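Local coordinates for protein branched-chain-amino-acid aminotransferase (Pseudomonas sp. UW4, PDB 6JIF) that catalyses the reversible, pyridoxal-5'-phosphate-dependent transfer of the amino group between branched-chain amino acids and 2-oxo acids, at residues B[26-31]-B[138-143]; B[54-59]-B[125-130]; B[60-65]-B[147-152]; B[77-82]-B[118-123]; B[106-109]-B[113-116]. One frame throughout, in Å; residues are numbered along the deposited sequence.

In the fold
Contacts 2, 3 and 4 lie on the antiparallel sheet of this class IV aminotransferase; contact 1 closes the N-terminal loop at the surface, its centre about 34 Å from that of contact 5. Contacts 2 and 4 share helix 117-130, their centres 12 Å apart, each laying one part of it against the sheet. Contacts 3 and 4 lie on neighbouring strands, 143-153 and 76-85, where Pro148 O is 2.9 Å from Glu79 N. Contact 5, at the turn leading into helix 117-130, meets contact 4 through Cys77 SG and Cys107 SG, 3.8 Å apart. Contact 4 lies near the cofactor, with the Glu79 side chain about 5 Å from PLP; Phe149 of contact 3 is about 13 Å away.

Contact 1: B[26-31]-B[138-143]; sequences INWDKL and YGTGGA
Trp28 and Thr140 meet methylene to methyl where two surface loops come together: the N-terminal loop ahead of strand 41-47 and an ST turn in the loop leading into strand 143-153. The touching carbons are Trp28 CB and Thr140 CG2, 4.0 Å apart, so the tryptophan offers the root of its side chain rather than its ring. Although its CB points toward the other loop, the indole leads away, lying with the methyl oblique to it and packing on Pro136 and Pro137. Threonine suits the opposing place because its two branches divide the work. With OG1 lodged between the backbone N and the carbonyl carbon (chi1 64°), CG2 is turned to the tryptophan while the hydroxyl accepts from Gly142 N at 3.2 Å and also bonds to Pro137 O. With alanine in place of the threonine, Trp28 CB would probably lose its methyl partner and Gly142 N the acceptor that closes the turn.

Beneath this apolar touch the backbones approach through solvent. Asp29, an exposed residue suited to the rim, has OD2 3.9 Å from Thr140 O; both are acceptors, so this is proximity only. A water lies between the loops, 2.8 Å from Thr140 O and 3.2 Å from Trp28 O, placed to donate to them, though it has more acceptors in reach than protons to give.

Contact 2: B[54-59]-B[125-130]; sequences GTLTED and KAVVRA
A strand at the margin of the antiparallel sheet meets a covering helix here, and Leu56 of strand 50-57 makes the whole touch with segment 125-130. Its two methyls divide between two helical positions one turn apart: CD1 rests 4.0 Å from Ala130 CB, and CD2 lies 4.1 Å from Val127 CG2. The branch is directed by chi1 of -64°, which sets CG opposite the carbonyl carbon and beside the backbone N, so that the forked end reaches the helix. Leucine and valine slant across one another, meeting through single methyls.

This is helix-on-sheet packing, with the short axes of strand 55-57 and helix 125-130 separated by 10.0 Å and inclined at 37°. Small residues suit the near side of the helix: Ala126 and Ala130 both point toward the strand, and Leu56 CD1 lies 4.2 Å from the carbonyl oxygen Ala126 O. Val127, which is buried, also packs on Tyr42, Ile169 and Cys171. Leu56 itself leans on Tyr42 of the neighbouring strand 41-47. At the end of the strand, Thr57 OG1 accepts from Asp59 N at 3.2 Å in an ST turn, with a nearly straight N-H...O angle of 173°.

Contact 3: B[60-65]-B[147-152]; sequences NVLHIS and RPFVIG
Leu62 CD1 touches both Phe149 and Ile151 in a buried contact, joining the short strand 61-65 to strand 143-153 of the antiparallel sheet. The two segments are not paired by their backbones; they meet through side chains alone. The leucine methyl approaches the phenylalanine ring at its edge, close to the ring plane, with Leu62 CD1 3.8 Å from Phe149 CE2 and 4.0 Å from Phe149 CZ. The two side chains come from opposite directions, so the methyl meets the outer end of the ring. One methyl thus serves two partners, since Leu62 CD1 also lies 4.1 Å from Ile151 CD1.

Phe149 and Ile151, two residues apart on one strand, point the same way. Both take the same unusual first torsion, with the gamma carbon seated between the backbone N and the carbonyl carbon (58° and 56°), which lifts ring and ethyl arm from the sheet toward Leu62. Apolar residues suit this buried place, where the touching atoms are all carbon.

Farther out, the dimer holds the leucine's strand in place. Leu62, His63 and Ile64 pair antiparallel with a strand of the second subunit, continuing a sheet across the interface, and Leu71 of that subunit packs on Leu62. His72 of the second subunit meets the Phe149 ring with planes at about 50°. On the ring's own strand, Ile151 CG2 lies in plane at the Phe149 edge.

Contact 4: B[77-82]-B[118-123]; sequences CFEGMK and EQFIEA
Met81 CE pressed against the edge of Phe120 is the tight part of this buried contact: the methyl is 3.7 Å from Phe120 CE1 and 3.8 Å from Phe120 CZ, close to the ring plane. The side chains come from opposite directions, and the methionine bends at its thioether (chi3 67°), bringing CE back to the ring. A flexible, unbranched methionine suits this job, while the phenylalanine supplies a flat, rigid arm long enough to reach the strand's side chains from the helix.

The looser part lies beside it, where Glu79 CG is 4.4 Å from Phe120 CZ and oblique to the ring. Between them the pair joins strand 76-85 of the antiparallel sheet to helix 117-130 packed on it; Glu79 CA and Phe120 CA are 10.9 Å apart, so it is side chains that bridge the two elements. Glu79 gives the aromatic only its aliphatic carbons. Its carboxylate turns to helix 96-109, with OE1 forming a salt bridge to Arg102, a residue of the PLP pocket, and a hydrogen bond to Asn99. Asn99 and Ala100 of that helix also touch Phe120. On the solvent side of helix 117-130, Glu118 and Glu122 are exposed, charged and well removed from the strand.

Contact 5: B[106-109]-B[113-116]; sequences SCAR and PQVD
Cys107 and Gln114 meet by van der Waals contact of carbons, Cys107 CB lying 4.1 Å from Gln114 CG. Ala108 CB lies 3.7 Å from Gln114 NE2, the end of the same glutamine. With CG set opposite its carbonyl carbon (chi1 -62°) and the chain extended beyond it, Gln114 lies along the helix surface, its methylenes near the cysteine and its amide beside the alanine. Glutamine suits this exposed place because its methylenes can lie on the helix while its amide can still tolerate a position at the surface; alanine is small enough to let it lie close.

The setting is the tight connection in which helix 96-109 ends and the chain turns back toward helix 117-130, the two segments being only four residues apart. Asp116 occupies the N-cap of the second helix, and its OD1 accepts from Gln119 N.

The polar atoms form a separate group. Cys107 SG stands 3.5 Å from the carbonyl oxygen Pro113 O, and Cys107 CB is 3.8 Å from that same oxygen. Pro113 O is buried by this contact, and the cysteine side chain is small enough to sit close beside it. Two neighbouring carbonyls are bound: Gln114 O by Trp51 and Val115 O by Gln104.

Contact 1: B[26-31]-B[138-143]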
# COMPACT_ATOMS: atom_id res chain seq x y z
N ILE B 26 22.27 11.79 25.79
CA ILE B 26 21.45 10.64 25.39
C ILE B 26 21.54 9.49 26.40
O ILE B 26 22.62 8.96 26.62
CB ILE B 26 21.85 10.13 23.97
CG1 ILE B 26 21.73 11.26 22.93
CG2 ILE B 26 20.99 8.92 23.59
CD1 ILE B 26 22.12 10.86 21.47
N ASN B 27 20.40 9.12 27.02
CA ASN B 27 20.33 8.02 27.99
C ASN B 27 20.20 6.72 27.21
O ASN B 27 19.11 6.32 26.80
CB ASN B 27 19.15 8.20 28.94
CG ASN B 27 19.12 7.16 30.07
OD1 ASN B 27 19.58 6.02 29.92
ND2 ASN B 27 18.57 7.55 31.21
N TRP B 28 21.33 6.01 27.03
CA TRP B 28 21.33 4.89 26.11
C TRP B 28 20.40 3.76 26.55
O TRP B 28 19.80 3.08 25.71
CB TRP B 28 22.75 4.37 25.97
CG TRP B 28 23.71 5.41 25.53
CD1 TRP B 28 24.74 5.92 26.26
CD2 TRP B 28 23.76 6.05 24.25
NE1 TRP B 28 25.42 6.85 25.52
CE2 TRP B 28 24.85 6.94 24.27
CE3 TRP B 28 23.00 5.95 23.08
CZ2 TRP B 28 25.18 7.74 23.17
CZ3 TRP B 28 23.35 6.74 21.98
CH2 TRP B 28 24.43 7.62 22.05
N ASP B 29 20.26 3.57 27.86
CA ASP B 29 19.45 2.46 28.35
C ASP B 29 17.96 2.71 28.16
O ASP B 29 17.19 1.77 27.94
CB ASP B 29 19.78 2.14 29.80
CG ASP B 29 19.78 0.62 30.07
OD1 ASP B 29 19.87 0.23 31.26
OD2 ASP B 29 19.68 -0.18 29.09
N LYS B 30 17.52 3.96 28.21
CA LYS B 30 16.09 4.16 28.10
C LYS B 30 15.64 4.30 26.65
O LYS B 30 14.45 4.54 26.42
CB LYS B 30 15.64 5.40 28.88
CG LYS B 30 15.47 5.20 30.38
CD LYS B 30 14.06 5.56 30.87
CE LYS B 30 13.52 6.83 30.20
NZ LYS B 30 12.14 7.18 30.70
N LEU B 31 16.53 4.01 25.69
CA LEU B 31 16.20 4.08 24.28
C LEU B 31 15.21 2.98 23.92
O LEU B 31 15.32 1.84 24.39
CB LEU B 31 17.45 3.94 23.39
CG LEU B 31 18.18 5.25 23.13
CD1 LEU B 31 19.51 5.07 22.43
CD2 LEU B 31 17.22 6.12 22.33
N TYR B 138 29.13 -0.04 23.35
CA TYR B 138 29.07 -1.47 23.63
C TYR B 138 28.62 -1.70 25.08
O TYR B 138 29.06 -1.02 26.00
CB TYR B 138 30.44 -2.14 23.42
CG TYR B 138 30.43 -3.60 23.83
CD1 TYR B 138 29.89 -4.57 22.98
CD2 TYR B 138 30.93 -4.00 25.06
CE1 TYR B 138 29.84 -5.88 23.33
CE2 TYR B 138 30.90 -5.33 25.43
CZ TYR B 138 30.36 -6.26 24.56
OH TYR B 138 30.31 -7.58 24.93
N GLY B 139 27.76 -2.69 25.26
CA GLY B 139 27.27 -3.06 26.57
C GLY B 139 25.96 -2.40 26.93
O GLY B 139 25.37 -2.74 27.96
N THR B 140 25.47 -1.49 26.12
CA THR B 140 24.19 -0.90 26.42
C THR B 140 23.04 -1.69 25.78
O THR B 140 21.88 -1.44 26.11
CB THR B 140 24.16 0.56 25.92
OG1 THR B 140 24.28 0.57 24.49
CG2 THR B 140 25.29 1.38 26.52
N GLY B 141 23.35 -2.64 24.88
CA GLY B 141 22.32 -3.30 24.11
C GLY B 141 21.75 -2.46 22.99
O GLY B 141 20.78 -2.88 22.34
N GLY B 142 22.29 -1.27 22.78
CA GLY B 142 21.76 -0.35 21.79
C GLY B 142 22.37 -0.57 20.42
O GLY B 142 23.24 -1.39 20.22
N ALA B 143 21.84 0.15 19.45
CA ALA B 143 22.34 0.03 18.07
C ALA B 143 21.98 1.30 17.33
O ALA B 143 21.15 2.08 17.77
CB ALA B 143 21.74 -1.19 17.36
O HOH W 1 19.97 0.03 24.67

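Contact 2: B[54-59]-B[125-130]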
# COMPACT_ATOMS: atom_id res chain seq x y z
N GLY B 54 24.33 11.28 -5.16
CA GLY B 54 23.92 11.26 -3.78
C GLY B 54 24.68 12.29 -2.96
O GLY B 54 25.79 12.70 -3.28
N THR B 55 24.06 12.68 -1.85
CA THR B 55 24.63 13.68 -0.97
C THR B 55 24.20 13.36 0.46
O THR B 55 23.26 12.59 0.69
CB THR B 55 24.15 15.07 -1.38
OG1 THR B 55 24.93 16.08 -0.75
CG2 THR B 55 22.67 15.26 -1.01
N LEU B 56 24.91 13.93 1.43
CA LEU B 56 24.45 13.89 2.81
C LEU B 56 23.88 15.26 3.17
O LEU B 56 24.55 16.28 2.98
CB LEU B 56 25.55 13.50 3.78
CG LEU B 56 26.16 12.10 3.66
CD1 LEU B 56 27.42 12.02 4.49
CD2 LEU B 56 25.14 11.01 4.02
N THR B 57 22.66 15.28 3.70
CA THR B 57 21.98 16.53 3.99
C THR B 57 21.49 16.53 5.43
O THR B 57 21.28 15.48 6.02
CB THR B 57 20.79 16.77 3.05
OG1 THR B 57 20.14 18.01 3.38
CG2 THR B 57 19.78 15.65 3.11
N GLU B 58 21.35 17.73 6.00
CA GLU B 58 20.81 17.88 7.35
C GLU B 58 19.29 17.99 7.38
O GLU B 58 18.72 17.96 8.47
CB GLU B 58 21.39 19.10 8.04
CG GLU B 58 22.88 19.05 8.12
CD GLU B 58 23.41 20.23 8.88
OE1 GLU B 58 22.90 20.53 9.99
OE2 GLU B 58 24.33 20.89 8.35
N ASP B 59 18.64 18.12 6.24
CA ASP B 59 17.21 18.39 6.18
C ASP B 59 16.44 17.09 6.32
O ASP B 59 16.53 16.23 5.43
CB ASP B 59 16.87 19.08 4.85
CG ASP B 59 15.44 19.64 4.80
OD1 ASP B 59 14.71 19.59 5.81
OD2 ASP B 59 15.03 20.16 3.73
N LYS B 125 27.09 2.94 4.73
CA LYS B 125 28.33 3.20 5.48
C LYS B 125 28.56 4.69 5.67
O LYS B 125 28.94 5.13 6.76
CB LYS B 125 29.54 2.56 4.78
CG LYS B 125 29.53 1.04 4.80
CD LYS B 125 30.70 0.47 4.07
CE LYS B 125 31.97 0.55 4.90
NZ LYS B 125 33.03 0.12 3.98
N ALA B 126 28.27 5.50 4.65
CA ALA B 126 28.45 6.94 4.79
C ALA B 126 27.49 7.51 5.83
O ALA B 126 27.88 8.39 6.61
CB ALA B 126 28.22 7.63 3.43
N VAL B 127 26.25 7.01 5.88
CA VAL B 127 25.32 7.47 6.93
C VAL B 127 25.82 7.09 8.33
O VAL B 127 25.78 7.91 9.27
CB VAL B 127 23.92 6.92 6.64
CG1 VAL B 127 22.98 7.16 7.84
CG2 VAL B 127 23.35 7.57 5.41
N VAL B 128 26.31 5.85 8.49
CA VAL B 128 26.88 5.48 9.79
C VAL B 128 28.06 6.41 10.13
O VAL B 128 28.15 6.98 11.24
CB VAL B 128 27.27 3.99 9.80
CG1 VAL B 128 27.81 3.57 11.17
CG2 VAL B 128 26.05 3.13 9.57
N ARG B 129 28.97 6.62 9.17
CA ARG B 129 30.13 7.45 9.48
C ARG B 129 29.73 8.86 9.90
O ARG B 129 30.38 9.47 10.76
CB ARG B 129 31.09 7.53 8.28
CG ARG B 129 31.86 6.27 8.03
CD ARG B 129 33.01 6.57 7.06
NE ARG B 129 32.56 7.19 5.81
CZ ARG B 129 32.15 6.50 4.75
NH1 ARG B 129 32.13 5.18 4.80
NH2 ARG B 129 31.75 7.14 3.64
N ALA B 130 28.71 9.41 9.28
CA ALA B 130 28.28 10.78 9.53
C ALA B 130 27.54 10.94 10.83
O ALA B 130 27.29 12.08 11.27
CB ALA B 130 27.36 11.26 8.40

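Contact 3: B[60-65]-B[147-152]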
# COMPACT_ATOMS: atom_id res chain seq x y z
N ASN B 60 15.65 16.94 7.39
CA ASN B 60 14.82 15.76 7.53
C ASN B 60 13.39 15.97 7.02
O ASN B 60 12.51 15.14 7.31
CB ASN B 60 14.81 15.30 9.00
CG ASN B 60 13.91 16.15 9.89
OD1 ASN B 60 13.64 17.33 9.62
ND2 ASN B 60 13.46 15.54 10.99
N VAL B 61 13.15 17.03 6.24
CA VAL B 61 11.88 17.27 5.57
C VAL B 61 12.09 17.00 4.08
O VAL B 61 13.08 17.47 3.51
CB VAL B 61 11.39 18.71 5.78
CG1 VAL B 61 9.98 18.87 5.17
CG2 VAL B 61 11.44 19.04 7.25
N LEU B 62 11.24 16.15 3.50
CA LEU B 62 11.25 15.85 2.07
C LEU B 62 10.31 16.84 1.38
O LEU B 62 9.26 17.22 1.93
CB LEU B 62 10.81 14.40 1.77
CG LEU B 62 11.71 13.24 2.24
CD1 LEU B 62 11.04 11.86 2.10
CD2 LEU B 62 12.95 13.26 1.44
N HIS B 63 10.68 17.27 0.19
CA HIS B 63 9.92 18.29 -0.51
C HIS B 63 9.51 17.69 -1.85
O HIS B 63 10.30 17.66 -2.79
CB HIS B 63 10.76 19.54 -0.66
CG HIS B 63 11.37 19.99 0.62
ND1 HIS B 63 10.70 20.77 1.52
CD2 HIS B 63 12.60 19.77 1.15
CE1 HIS B 63 11.48 21.03 2.56
NE2 HIS B 63 12.65 20.44 2.35
N ILE B 64 8.30 17.16 -1.93
CA ILE B 64 7.94 16.30 -3.06
C ILE B 64 6.60 16.75 -3.62
O ILE B 64 5.80 17.38 -2.94
CB ILE B 64 7.92 14.81 -2.66
CG1 ILE B 64 6.84 14.55 -1.60
CG2 ILE B 64 9.33 14.45 -2.11
CD1 ILE B 64 6.61 13.05 -1.25
N SER B 65 6.40 16.47 -4.90
CA SER B 65 5.19 16.92 -5.56
C SER B 65 3.94 16.42 -4.86
O SER B 65 3.93 15.31 -4.30
CB SER B 65 5.14 16.42 -7.00
OG SER B 65 3.89 16.77 -7.60
N ARG B 147 17.28 3.27 8.11
CA ARG B 147 16.06 3.17 7.32
C ARG B 147 16.30 3.69 5.90
O ARG B 147 16.12 4.90 5.62
CB ARG B 147 14.92 3.94 8.02
CG ARG B 147 13.61 4.07 7.21
CD ARG B 147 13.06 2.72 6.78
NE ARG B 147 12.73 1.89 7.95
CZ ARG B 147 11.53 1.81 8.55
NH1 ARG B 147 10.51 2.52 8.14
NH2 ARG B 147 11.36 1.01 9.60
N PRO B 148 16.76 2.84 4.98
CA PRO B 148 16.74 3.22 3.55
C PRO B 148 15.33 3.05 3.00
O PRO B 148 14.57 2.22 3.47
CB PRO B 148 17.67 2.21 2.86
CG PRO B 148 18.43 1.49 4.02
CD PRO B 148 17.48 1.58 5.22
N PHE B 149 15.03 3.86 1.98
CA PHE B 149 13.73 3.76 1.32
C PHE B 149 13.82 4.41 -0.06
O PHE B 149 14.64 5.29 -0.30
CB PHE B 149 12.61 4.40 2.15
CG PHE B 149 12.80 5.88 2.50
CD1 PHE B 149 13.70 6.29 3.48
CD2 PHE B 149 12.00 6.85 1.89
CE1 PHE B 149 13.82 7.63 3.80
CE2 PHE B 149 12.13 8.23 2.20
CZ PHE B 149 13.04 8.61 3.17
N VAL B 150 12.99 3.92 -0.95
CA VAL B 150 12.88 4.45 -2.30
C VAL B 150 11.40 4.81 -2.52
O VAL B 150 10.51 4.04 -2.14
CB VAL B 150 13.35 3.44 -3.35
CG1 VAL B 150 13.20 4.05 -4.76
CG2 VAL B 150 14.81 3.06 -3.10
N ILE B 151 11.16 6.01 -3.08
CA ILE B 151 9.79 6.49 -3.24
C ILE B 151 9.62 7.17 -4.61
O ILE B 151 10.52 7.87 -5.06
CB ILE B 151 9.41 7.46 -2.10
CG1 ILE B 151 10.37 8.63 -2.00
CG2 ILE B 151 9.18 6.74 -0.77
CD1 ILE B 151 9.72 9.77 -1.23
N GLY B 152 8.43 7.01 -5.22
CA GLY B 152 8.10 7.67 -6.49
C GLY B 152 7.67 9.11 -6.25
O GLY B 152 6.80 9.37 -5.42

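Contact 4: B[77-82]-B[118-123]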
# COMPACT_ATOMS: atom_id res chain seq x y z
N CYS B 77 8.99 1.67 -0.97
CA CYS B 77 9.54 0.48 -0.32
C CYS B 77 10.61 0.91 0.68
O CYS B 77 11.17 2.02 0.58
CB CYS B 77 10.12 -0.53 -1.31
SG CYS B 77 11.68 -0.05 -2.11
N PHE B 78 10.87 0.04 1.66
CA PHE B 78 11.91 0.41 2.61
C PHE B 78 12.69 -0.81 3.11
O PHE B 78 12.33 -1.96 2.88
CB PHE B 78 11.32 1.22 3.78
CG PHE B 78 10.51 0.41 4.78
CD1 PHE B 78 11.11 -0.25 5.86
CD2 PHE B 78 9.15 0.32 4.64
CE1 PHE B 78 10.32 -0.94 6.78
CE2 PHE B 78 8.36 -0.38 5.59
CZ PHE B 78 8.93 -1.02 6.60
N GLU B 79 13.80 -0.52 3.80
CA GLU B 79 14.64 -1.54 4.41
C GLU B 79 14.91 -1.14 5.87
O GLU B 79 14.63 -0.03 6.31
CB GLU B 79 15.97 -1.71 3.66
CG GLU B 79 15.87 -2.68 2.42
CD GLU B 79 15.41 -4.07 2.83
OE1 GLU B 79 15.72 -4.47 4.00
OE2 GLU B 79 14.67 -4.71 2.05
N GLY B 80 15.53 -2.06 6.59
CA GLY B 80 15.89 -1.79 7.99
C GLY B 80 17.11 -2.61 8.35
O GLY B 80 17.13 -3.83 8.11
N MET B 81 18.15 -1.97 8.88
CA MET B 81 19.36 -2.71 9.29
C MET B 81 20.00 -1.99 10.48
O MET B 81 19.70 -0.83 10.76
CB MET B 81 20.38 -2.82 8.15
CG MET B 81 21.02 -1.46 7.91
SD MET B 81 21.84 -1.35 6.35
CE MET B 81 20.34 -1.46 5.39
N LYS B 82 20.89 -2.68 11.19
CA LYS B 82 21.54 -2.06 12.35
C LYS B 82 23.07 -2.05 12.26
O LYS B 82 23.69 -2.96 11.68
CB LYS B 82 21.14 -2.76 13.66
CG LYS B 82 19.76 -2.38 14.15
CD LYS B 82 19.37 -3.20 15.39
CE LYS B 82 17.86 -3.11 15.65
NZ LYS B 82 17.53 -3.96 16.84
N GLU B 118 26.65 -2.25 -4.44
CA GLU B 118 27.79 -1.51 -3.89
C GLU B 118 27.41 -0.06 -3.60
O GLU B 118 27.77 0.46 -2.55
CB GLU B 118 29.02 -1.59 -4.82
CG GLU B 118 29.68 -3.00 -4.79
CD GLU B 118 29.92 -3.53 -3.34
OE1 GLU B 118 30.67 -2.90 -2.54
OE2 GLU B 118 29.34 -4.59 -2.98
N GLN B 119 26.57 0.55 -4.45
CA GLN B 119 26.01 1.87 -4.16
C GLN B 119 25.23 1.86 -2.84
O GLN B 119 25.39 2.76 -1.98
CB GLN B 119 25.13 2.30 -5.34
CG GLN B 119 24.34 3.63 -5.25
CD GLN B 119 23.42 3.93 -6.51
OE1 GLN B 119 23.32 3.10 -7.46
NE2 GLN B 119 22.77 5.11 -6.52
N PHE B 120 24.37 0.85 -2.67
CA PHE B 120 23.55 0.75 -1.47
C PHE B 120 24.42 0.67 -0.23
O PHE B 120 24.22 1.44 0.72
CB PHE B 120 22.62 -0.47 -1.61
CG PHE B 120 21.65 -0.67 -0.46
CD1 PHE B 120 22.07 -1.35 0.71
CD2 PHE B 120 20.36 -0.20 -0.52
CE1 PHE B 120 21.19 -1.56 1.77
CE2 PHE B 120 19.48 -0.39 0.53
CZ PHE B 120 19.88 -1.08 1.66
N ILE B 121 25.39 -0.25 -0.22
CA ILE B 121 26.18 -0.48 0.99
C ILE B 121 27.03 0.74 1.31
O ILE B 121 27.11 1.15 2.47
CB ILE B 121 27.02 -1.76 0.87
CG1 ILE B 121 26.10 -2.98 0.68
CG2 ILE B 121 28.00 -1.88 2.05
CD1 ILE B 121 26.87 -4.30 0.56
N GLU B 122 27.63 1.37 0.27
CA GLU B 122 28.42 2.58 0.48
C GLU B 122 27.58 3.71 1.05
O GLU B 122 28.06 4.47 1.91
CB GLU B 122 29.09 3.03 -0.83
CG GLU B 122 30.26 2.16 -1.24
CD GLU B 122 31.30 1.91 -0.15
OE1 GLU B 122 31.66 2.83 0.62
OE2 GLU B 122 31.77 0.76 -0.06
N ALA B 123 26.35 3.86 0.59
CA ALA B 123 25.48 4.89 1.16
C ALA B 123 25.21 4.62 2.63
O ALA B 123 25.21 5.54 3.46
CB ALA B 123 24.16 4.98 0.41

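Contact 5: B[106-109]-B[113-116]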
# COMPACT_ATOMS: atom_id res chain seq x y z
N SER B 106 12.05 -5.51 -4.07
CA SER B 106 10.84 -4.69 -3.81
C SER B 106 10.68 -3.59 -4.88
O SER B 106 9.57 -3.31 -5.39
CB SER B 106 10.91 -4.05 -2.42
OG SER B 106 11.15 -5.06 -1.42
N CYS B 107 11.79 -2.96 -5.23
CA CYS B 107 11.78 -1.97 -6.31
C CYS B 107 11.27 -2.59 -7.58
O CYS B 107 10.40 -2.03 -8.25
CB CYS B 107 13.21 -1.43 -6.53
SG CYS B 107 13.70 -0.17 -5.32
N ALA B 108 11.75 -3.80 -7.93
CA ALA B 108 11.32 -4.38 -9.19
C ALA B 108 9.84 -4.67 -9.18
O ALA B 108 9.16 -4.44 -10.18
CB ALA B 108 12.08 -5.66 -9.51
N ARG B 109 9.33 -5.13 -8.04
CA ARG B 109 7.92 -5.46 -7.97
C ARG B 109 7.04 -4.23 -8.16
O ARG B 109 5.89 -4.35 -8.64
CB ARG B 109 7.65 -6.15 -6.63
CG ARG B 109 6.22 -6.57 -6.34
CD ARG B 109 5.58 -7.33 -7.51
NE ARG B 109 4.51 -8.26 -7.15
CZ ARG B 109 3.22 -7.97 -7.24
NH1 ARG B 109 2.82 -6.75 -7.65
NH2 ARG B 109 2.33 -8.92 -6.95
N PRO B 113 13.33 2.04 -10.07
CA PRO B 113 14.73 1.74 -10.40
C PRO B 113 15.41 1.13 -9.20
O PRO B 113 15.11 1.48 -8.06
CB PRO B 113 15.33 3.10 -10.75
CG PRO B 113 14.37 4.10 -10.20
CD PRO B 113 13.02 3.47 -10.20
N GLN B 114 16.33 0.22 -9.47
CA GLN B 114 17.02 -0.48 -8.40
C GLN B 114 18.30 0.27 -8.05
O GLN B 114 18.90 0.95 -8.89
CB GLN B 114 17.32 -1.92 -8.84
CG GLN B 114 16.09 -2.71 -9.12
CD GLN B 114 16.39 -4.07 -9.67
OE1 GLN B 114 17.45 -4.64 -9.42
NE2 GLN B 114 15.46 -4.58 -10.47
N VAL B 115 18.68 0.15 -6.79
CA VAL B 115 19.96 0.65 -6.29
C VAL B 115 20.89 -0.55 -6.25
O VAL B 115 20.59 -1.53 -5.55
CB VAL B 115 19.80 1.28 -4.90
CG1 VAL B 115 21.16 1.84 -4.37
CG2 VAL B 115 18.76 2.37 -4.96
N ASP B 116 21.99 -0.49 -7.01
CA ASP B 116 22.91 -1.62 -7.04
C ASP B 116 23.59 -1.78 -5.68
O ASP B 116 23.65 -0.87 -4.85
CB ASP B 116 23.94 -1.49 -8.17
CG ASP B 116 24.84 -0.29 -8.01
OD1 ASP B 116 25.87 -0.36 -7.27
OD2 ASP B 116 24.53 0.73 -8.67